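Local coordinates for DUF1893 domain-containing protein (Thermotoga maritima, PDB 1VK9) that is of unknown function but has a cytidine deaminase-like fold and binds zinc ions in the crystal, at residues N60-L65 with K81-H86; D85-K90 with Y103-S108. All coordinates share one frame; numbering follows the deposited sequence.

Interaction 1. Residues N60-L65 with K81-H86; sequences NLEGSL and KMKPDH. With ZN (zinc ion), chain D.
D85 takes a chi1 of -63°, which sets CG anti to its carbonyl carbon and brings the carboxylate to the turn at G63; in L61 CG takes the same position (chi1 -75°), and the side chain runs alongside that of M82 in the same direction. D85 OD1 accepts G63 N at 2.7 Å on its syn side, the donor standing 35° out of the carboxylate plane. The backbone of D85 answers in the other sense, its N giving a bond of 2.9 Å to S64 O. Both ends of the type II turn from L61 to S64 are thus tied to the second segment, since L61 N also bonds to M82 O at 2.8 Å. Alongside these polar links, L61 CD1 meets SE of the selenomethionine M82 at 4.0 Å, and L61 CB rests 4.1 Å from P84 CB. N60 OD1 receives E62 N in an Asx turn, and E62 OE1 binds a zinc ion together with H8 and H10 of the N-terminal histidine tag. M82 packs on L54 and F55 of helix 49-57, while L61 lies on I40 of strand 39-43 and V66 of strand 65-68.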
ATOM      1  N   ASN A  60      -1.907  -8.056 -10.230  1.00 31.41           N
ATOM      2  CA  ASN A  60      -0.735  -7.206  -9.977  1.00 28.64           C
ATOM      3  C   ASN A  60      -0.945  -5.796 -10.529  1.00 28.81           C
ATOM      4  O   ASN A  60      -1.887  -5.542 -11.283  1.00 28.95           O
ATOM      5  CB  ASN A  60       0.537  -7.833 -10.552  1.00 24.31           C
ATOM      6  CG  ASN A  60       0.580  -7.785 -12.085  1.00 25.21           C
ATOM      7  OD1 ASN A  60       0.881  -6.757 -12.673  1.00 23.55           O
ATOM      8  ND2 ASN A  60       0.288  -8.912 -12.731  1.00 13.90           N
ATOM      9  N   LEU A  61      -0.045  -4.895 -10.159  1.00 28.30           N
ATOM     10  CA  LEU A  61      -0.164  -3.497 -10.498  1.00 25.76           C
ATOM     11  C   LEU A  61       1.110  -2.983 -11.137  1.00 26.00           C
ATOM     12  O   LEU A  61       1.472  -1.823 -10.929  1.00 29.08           O
ATOM     13  CB  LEU A  61      -0.465  -2.693  -9.225  1.00 27.15           C
ATOM     14  CG  LEU A  61      -1.878  -2.785  -8.650  1.00 21.07           C
ATOM     15  CD1 LEU A  61      -1.907  -2.123  -7.294  1.00 14.74           C
ATOM     16  CD2 LEU A  61      -2.855  -2.130  -9.586  1.00 20.59           C
ATOM     17  N   GLU A  62       1.798  -3.828 -11.903  1.00 25.38           N
ATOM     18  CA  GLU A  62       2.962  -3.374 -12.680  1.00 28.67           C
ATOM     19  C   GLU A  62       2.582  -2.318 -13.721  1.00 31.68           C
ATOM     20  O   GLU A  62       1.576  -2.464 -14.425  1.00 30.27           O
ATOM     21  CB  GLU A  62       3.638  -4.521 -13.400  1.00 26.99           C
ATOM     22  CG  GLU A  62       4.287  -5.519 -12.470  1.00 32.29           C
ATOM     23  CD  GLU A  62       5.004  -6.645 -13.195  1.00 43.52           C
ATOM     24  OE1 GLU A  62       5.163  -6.599 -14.473  1.00 20.45           O
ATOM     25  OE2 GLU A  62       5.410  -7.578 -12.452  1.00 50.08           O
ATOM     26  N   GLY A  63       3.383  -1.253 -13.820  1.00 32.39           N
ATOM     27  CA  GLY A  63       3.047  -0.155 -14.706  1.00 32.56           C
ATOM     28  C   GLY A  63       2.171   0.861 -14.000  1.00 32.92           C
ATOM     29  O   GLY A  63       1.803   1.881 -14.568  1.00 33.53           O
ATOM     30  N   SER A  64       1.831   0.584 -12.750  1.00 32.62           N
ATOM     31  CA  SER A  64       0.932   1.461 -12.035  1.00 33.46           C
ATOM     32  C   SER A  64       1.575   1.969 -10.777  1.00 32.84           C
ATOM     33  O   SER A  64       2.557   1.399 -10.302  1.00 33.40           O
ATOM     34  CB  SER A  64      -0.356   0.726 -11.707  1.00 33.75           C
ATOM     35  OG  SER A  64      -1.200   0.751 -12.837  1.00 41.74           O
ATOM     36  N   LEU A  65       1.036   3.058 -10.242  1.00 31.03           N
ATOM     37  CA  LEU A  65       1.432   3.508  -8.917  1.00 29.51           C
ATOM     38  C   LEU A  65       0.231   3.496  -7.987  1.00 30.14           C
ATOM     39  O   LEU A  65      -0.915   3.634  -8.444  1.00 30.19           O
ATOM     40  CB  LEU A  65       2.090   4.888  -8.964  1.00 27.47           C
ATOM     41  CG  LEU A  65       1.266   6.046  -9.474  1.00 24.52           C
ATOM     42  CD1 LEU A  65       0.650   6.777  -8.315  1.00 37.11           C
ATOM     43  CD2 LEU A  65       2.173   6.955 -10.220  1.00 31.34           C
ATOM     44  N   LYS A  81       2.795  -7.553  -2.402  1.00 27.27           N
ATOM     45  CA  LYS A  81       2.441  -8.701  -3.216  1.00 28.52           C
ATOM     46  C   LYS A  81       1.968  -8.269  -4.608  1.00 30.02           C
ATOM     47  O   LYS A  81       2.200  -8.978  -5.600  1.00 29.76           O
ATOM     48  CB  LYS A  81       1.407  -9.586  -2.517  1.00 27.41           C
ATOM     49  CG  LYS A  81       0.910 -10.764  -3.338  1.00 29.84           C
ATOM     50  CD  LYS A  81       2.039 -11.765  -3.639  1.00 42.05           C
ATOM     51  CE  LYS A  81       1.759 -13.173  -3.123  1.00 43.59           C
ATOM     52  NZ  LYS A  81       0.852 -13.775  -4.083  1.00 35.29           N
HETATM   53  N   MSE A  82       1.352  -7.094  -4.696  1.00 29.90           N
HETATM   54  CA  MSE A  82       0.761  -6.690  -5.965  1.00 31.01           C
HETATM   55  C   MSE A  82       1.782  -6.097  -6.919  1.00 30.55           C
HETATM   56  O   MSE A  82       1.490  -5.897  -8.095  1.00 31.43           O
HETATM   57  CB  MSE A  82      -0.385  -5.734  -5.736  1.00 31.05           C
HETATM   58  CG  MSE A  82      -1.623  -6.431  -5.256  1.00 42.67           C
HETATM   59 SE   MSE A  82      -3.097  -5.186  -5.057  1.00 65.60          SE
HETATM   60  CE  MSE A  82      -2.575  -4.448  -3.335  1.00 58.74           C
ATOM     61  N   LYS A  83       2.975  -5.817  -6.404  1.00 29.12           N
ATOM     62  CA  LYS A  83       4.072  -5.334  -7.225  1.00 29.31           C
ATOM     63  C   LYS A  83       3.761  -4.039  -8.012  1.00 30.15           C
ATOM     64  O   LYS A  83       3.877  -3.984  -9.241  1.00 31.41           O
ATOM     65  CB  LYS A  83       4.553  -6.466  -8.127  1.00 26.89           C
ATOM     66  CG  LYS A  83       5.092  -7.640  -7.314  1.00 30.90           C
ATOM     67  CD  LYS A  83       5.969  -8.600  -8.123  1.00 32.69           C
ATOM     68  CE  LYS A  83       7.185  -7.884  -8.682  1.00 40.05           C
ATOM     69  NZ  LYS A  83       8.389  -8.740  -8.721  1.00 40.53           N
ATOM     70  N   PRO A  84       3.360  -2.978  -7.316  1.00 30.68           N
ATOM     71  CA  PRO A  84       3.220  -1.684  -7.995  1.00 29.94           C
ATOM     72  C   PRO A  84       4.623  -1.091  -8.251  1.00 30.45           C
ATOM     73  O   PRO A  84       5.567  -1.481  -7.563  1.00 31.22           O
ATOM     74  CB  PRO A  84       2.434  -0.856  -6.983  1.00 28.54           C
ATOM     75  CG  PRO A  84       2.781  -1.445  -5.667  1.00 24.53           C
ATOM     76  CD  PRO A  84       3.004  -2.897  -5.884  1.00 27.69           C
ATOM     77  N   ASP A  85       4.758  -0.193  -9.221  1.00 29.67           N
ATOM     78  CA  ASP A  85       6.035   0.428  -9.532  1.00 30.23           C
ATOM     79  C   ASP A  85       6.451   1.310  -8.334  1.00 33.81           C
ATOM     80  O   ASP A  85       7.625   1.303  -7.915  1.00 40.04           O
ATOM     81  CB  ASP A  85       5.951   1.289 -10.814  1.00 30.76           C
ATOM     82  CG  ASP A  85       5.602   0.490 -12.100  1.00 37.09           C
ATOM     83  OD1 ASP A  85       5.312  -0.735 -12.067  1.00 43.55           O
ATOM     84  OD2 ASP A  85       5.587   1.042 -13.223  1.00 39.05           O
ATOM     85  N   HIS A  86       5.498   2.044  -7.758  1.00 30.30           N
ATOM     86  CA  HIS A  86       5.799   2.928  -6.655  1.00 30.27           C
ATOM     87  C   HIS A  86       4.587   3.034  -5.735  1.00 32.62           C
ATOM     88  O   HIS A  86       3.447   3.010  -6.220  1.00 35.40           O
ATOM     89  CB  HIS A  86       6.178   4.287  -7.214  1.00 29.54           C
ATOM     90  CG  HIS A  86       6.578   5.300  -6.185  1.00 30.34           C
ATOM     91  ND1 HIS A  86       7.888   5.502  -5.809  1.00 30.66           N
ATOM     92  CD2 HIS A  86       5.850   6.223  -5.510  1.00 33.87           C
ATOM     93  CE1 HIS A  86       7.947   6.478  -4.919  1.00 29.35           C
ATOM     94  NE2 HIS A  86       6.724   6.932  -4.720  1.00 32.39           N
TER
HETATM   95 ZN    ZN D 142       5.912  -5.786 -15.866  1.00 62.14          ZN

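Interaction 2. Residues D85-K90 with Y103-S108; sequences DHIHAK and YGQSFS. With ZN (zinc ion), chain E.
I87 and H88 pair in parallel with F107 and S108, joining the two strands of the beta-alpha-beta unit made by strand 86-93, helix 94-102 and strand 107-109. The ladder runs I87 N to S106 O, S108 N to I87 O and A89 N to S108 O. On one face H86 has CG anti to its backbone N (chi1 -177°), and its ring spans two hydroxyls: ND1 is hydrogen-bonded to S106 OG at 2.8 Å and NE2 to S108 OG at 2.7 Å. F107 CA sits 3.5 Å above the ring plane, displaced from the ring centre, a CH-pi contact over one face. An alanine at H86 would probably leave S106 OG without its ring partner and S108 OG with H88 ND1 alone of its two imidazoles, and open a gap beside F107 CA. This strand pair belongs to the central sheet of the cytidine deaminase-like fold, and a zinc site lies along the same face. S108 OG accepts H88 ND1 at 2.8 Å, in the plane of the H88 ring, and so steadies the rotation of a ring whose NE2 binds the zinc ion at 2.1 Å; D110 and a water are further ligands. On the other face I87 CD1 touches Q105 CG at 3.8 Å, the two side chains crossing at about a right angle, and M100 of helix 94-102 packs against I87.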
ATOM      1  N   ASP A  85       4.758  -0.193  -9.221  1.00 29.67           N
ATOM      2  CA  ASP A  85       6.035   0.428  -9.532  1.00 30.23           C
ATOM      3  C   ASP A  85       6.451   1.310  -8.334  1.00 33.81           C
ATOM      4  O   ASP A  85       7.625   1.303  -7.915  1.00 40.04           O
ATOM      5  CB  ASP A  85       5.951   1.289 -10.814  1.00 30.76           C
ATOM      6  CG  ASP A  85       5.602   0.490 -12.100  1.00 37.09           C
ATOM      7  OD1 ASP A  85       5.312  -0.735 -12.067  1.00 43.55           O
ATOM      8  OD2 ASP A  85       5.587   1.042 -13.223  1.00 39.05           O
ATOM      9  N   HIS A  86       5.498   2.044  -7.758  1.00 30.30           N
ATOM     10  CA  HIS A  86       5.799   2.928  -6.655  1.00 30.27           C
ATOM     11  C   HIS A  86       4.587   3.034  -5.735  1.00 32.62           C
ATOM     12  O   HIS A  86       3.447   3.010  -6.220  1.00 35.40           O
ATOM     13  CB  HIS A  86       6.178   4.287  -7.214  1.00 29.54           C
ATOM     14  CG  HIS A  86       6.578   5.300  -6.185  1.00 30.34           C
ATOM     15  ND1 HIS A  86       7.888   5.502  -5.809  1.00 30.66           N
ATOM     16  CD2 HIS A  86       5.850   6.223  -5.510  1.00 33.87           C
ATOM     17  CE1 HIS A  86       7.947   6.478  -4.919  1.00 29.35           C
ATOM     18  NE2 HIS A  86       6.724   6.932  -4.720  1.00 32.39           N
ATOM     19  N   ILE A  87       4.823   3.132  -4.422  1.00 30.05           N
ATOM     20  CA  ILE A  87       3.761   3.431  -3.471  1.00 27.71           C
ATOM     21  C   ILE A  87       4.101   4.767  -2.825  1.00 29.80           C
ATOM     22  O   ILE A  87       5.211   4.946  -2.313  1.00 30.11           O
ATOM     23  CB  ILE A  87       3.675   2.348  -2.390  1.00 28.27           C
ATOM     24  CG1 ILE A  87       3.463   0.973  -3.019  1.00 30.67           C
ATOM     25  CG2 ILE A  87       2.571   2.657  -1.389  1.00 21.07           C
ATOM     26  CD1 ILE A  87       3.878  -0.173  -2.131  1.00 19.85           C
ATOM     27  N   HIS A  88       3.163   5.714  -2.879  1.00 30.21           N
ATOM     28  CA  HIS A  88       3.295   6.972  -2.153  1.00 29.77           C
ATOM     29  C   HIS A  88       2.326   6.948  -1.000  1.00 28.96           C
ATOM     30  O   HIS A  88       1.131   6.855  -1.210  1.00 28.99           O
ATOM     31  CB  HIS A  88       2.987   8.188  -3.026  1.00 30.37           C
ATOM     32  CG  HIS A  88       3.107   9.491  -2.291  1.00 30.34           C
ATOM     33  ND1 HIS A  88       4.314   9.990  -1.850  1.00 31.67           N
ATOM     34  CD2 HIS A  88       2.169  10.384  -1.894  1.00 35.52           C
ATOM     35  CE1 HIS A  88       4.120  11.142  -1.231  1.00 36.88           C
ATOM     36  NE2 HIS A  88       2.826  11.408  -1.246  1.00 42.96           N
ATOM     37  N   ALA A  89       2.860   7.028   0.210  1.00 28.88           N
ATOM     38  CA  ALA A  89       2.077   6.995   1.433  1.00 29.05           C
ATOM     39  C   ALA A  89       2.041   8.395   2.032  1.00 30.45           C
ATOM     40  O   ALA A  89       3.093   9.009   2.244  1.00 31.52           O
ATOM     41  CB  ALA A  89       2.709   6.016   2.422  1.00 28.90           C
ATOM     42  N   LYS A  90       0.849   8.916   2.312  1.00 31.07           N
ATOM     43  CA  LYS A  90       0.773  10.221   2.961  1.00 33.29           C
ATOM     44  C   LYS A  90       1.355  10.103   4.378  1.00 31.84           C
ATOM     45  O   LYS A  90       2.119  10.958   4.815  1.00 32.71           O
ATOM     46  CB  LYS A  90      -0.647  10.782   2.943  1.00 34.39           C
ATOM     47  CG  LYS A  90      -0.794  12.102   3.680  1.00 44.94           C
ATOM     48  CD  LYS A  90      -2.165  12.712   3.458  1.00 58.51           C
ATOM     49  CE  LYS A  90      -2.376  13.885   4.391  1.00 62.15           C
ATOM     50  NZ  LYS A  90      -3.107  14.953   3.683  1.00 66.87           N
ATOM     51  N   TYR A 103      12.252  -5.353   0.973  1.00 23.56           N
ATOM     52  CA  TYR A 103      11.766  -5.940  -0.245  1.00 24.84           C
ATOM     53  C   TYR A 103      12.161  -5.142  -1.464  1.00 26.67           C
ATOM     54  O   TYR A 103      11.751  -5.473  -2.563  1.00 31.25           O
ATOM     55  CB  TYR A 103      10.252  -6.190  -0.160  1.00 25.76           C
ATOM     56  CG  TYR A 103       9.983  -7.467   0.589  1.00 28.17           C
ATOM     57  CD1 TYR A 103      10.015  -7.493   1.985  1.00 28.31           C
ATOM     58  CD2 TYR A 103       9.775  -8.670  -0.092  1.00 23.58           C
ATOM     59  CE1 TYR A 103       9.812  -8.681   2.683  1.00 29.93           C
ATOM     60  CE2 TYR A 103       9.567  -9.867   0.598  1.00 17.06           C
ATOM     61  CZ  TYR A 103       9.593  -9.861   1.976  1.00 22.00           C
ATOM     62  OH  TYR A 103       9.401 -11.018   2.663  1.00 25.98           O
ATOM     63  N   GLY A 104      12.959  -4.093  -1.278  1.00 25.12           N
ATOM     64  CA  GLY A 104      13.372  -3.240  -2.373  1.00 23.45           C
ATOM     65  C   GLY A 104      12.223  -2.662  -3.179  1.00 25.83           C
ATOM     66  O   GLY A 104      12.343  -2.512  -4.383  1.00 30.11           O
ATOM     67  N   GLN A 105      11.087  -2.384  -2.544  1.00 26.26           N
ATOM     68  CA  GLN A 105       9.957  -1.734  -3.206  1.00 25.30           C
ATOM     69  C   GLN A 105      10.222  -0.229  -3.249  1.00 28.37           C
ATOM     70  O   GLN A 105      10.770   0.333  -2.304  1.00 31.40           O
ATOM     71  CB  GLN A 105       8.686  -2.008  -2.438  1.00 22.43           C
ATOM     72  CG  GLN A 105       7.528  -1.147  -2.813  1.00 23.93           C
ATOM     73  CD  GLN A 105       6.876  -1.563  -4.124  1.00 33.30           C
ATOM     74  OE1 GLN A 105       6.614  -2.737  -4.345  1.00 35.77           O
ATOM     75  NE2 GLN A 105       6.607  -0.596  -4.990  1.00 38.20           N
ATOM     76  N   SER A 106       9.851   0.424  -4.345  1.00 31.02           N
ATOM     77  CA  SER A 106      10.038   1.868  -4.468  1.00 28.47           C
ATOM     78  C   SER A 106       8.865   2.576  -3.824  1.00 29.23           C
ATOM     79  O   SER A 106       7.707   2.273  -4.113  1.00 29.33           O
ATOM     80  CB  SER A 106      10.147   2.264  -5.922  1.00 27.53           C
ATOM     81  OG  SER A 106       9.932   3.641  -6.054  1.00 23.39           O
ATOM     82  N   PHE A 107       9.155   3.502  -2.921  1.00 29.72           N
ATOM     83  CA  PHE A 107       8.066   4.151  -2.201  1.00 30.68           C
ATOM     84  C   PHE A 107       8.503   5.530  -1.697  1.00 29.54           C
ATOM     85  O   PHE A 107       9.681   5.804  -1.625  1.00 30.17           O
ATOM     86  CB  PHE A 107       7.563   3.252  -1.056  1.00 29.19           C
ATOM     87  CG  PHE A 107       8.511   3.179   0.109  1.00 35.88           C
ATOM     88  CD1 PHE A 107       9.558   2.253   0.110  1.00 37.07           C
ATOM     89  CD2 PHE A 107       8.375   4.055   1.194  1.00 30.07           C
ATOM     90  CE1 PHE A 107      10.464   2.193   1.176  1.00 43.96           C
ATOM     91  CE2 PHE A 107       9.271   4.007   2.257  1.00 41.60           C
ATOM     92  CZ  PHE A 107      10.326   3.066   2.256  1.00 39.86           C
ATOM     93  N   SER A 108       7.544   6.390  -1.379  1.00 27.39           N
ATOM     94  CA  SER A 108       7.845   7.706  -0.846  1.00 26.98           C
ATOM     95  C   SER A 108       6.771   8.010   0.174  1.00 27.07           C
ATOM     96  O   SER A 108       5.723   7.362   0.149  1.00 27.38           O
ATOM     97  CB  SER A 108       7.875   8.761  -1.961  1.00 24.97           C
ATOM     98  OG  SER A 108       6.662   8.756  -2.688  1.00 23.40           O
TER
HETATM   99 ZN    ZN E 143       1.883  13.072  -0.480  1.00 72.21          ZN
HETATM  100  O   HOH W   1      -0.253  12.587  -0.161  1.00 32.46           O

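The two contacts share D85 and H86, the point where the chain leaves the end of helix 73-82 and enters strand 86-93. Interaction 1 works on the turn side of that junction, interaction 2 on the sheet side, and a probable hydrogen bond from Q105 NE2 to P84 O joins them. Each is partly buried, but interaction 1 grades from buried apolar side chains to the exposed G63 and K83, whereas the residues that touch in interaction 2 are buried or partly exposed. A carboxylate gripping a loop amide marks the first; a regular parallel ladder with a histidine-serine network marks the second. Zinc is held by a glutamate with tag histidines in one, by a strand histidine in the other.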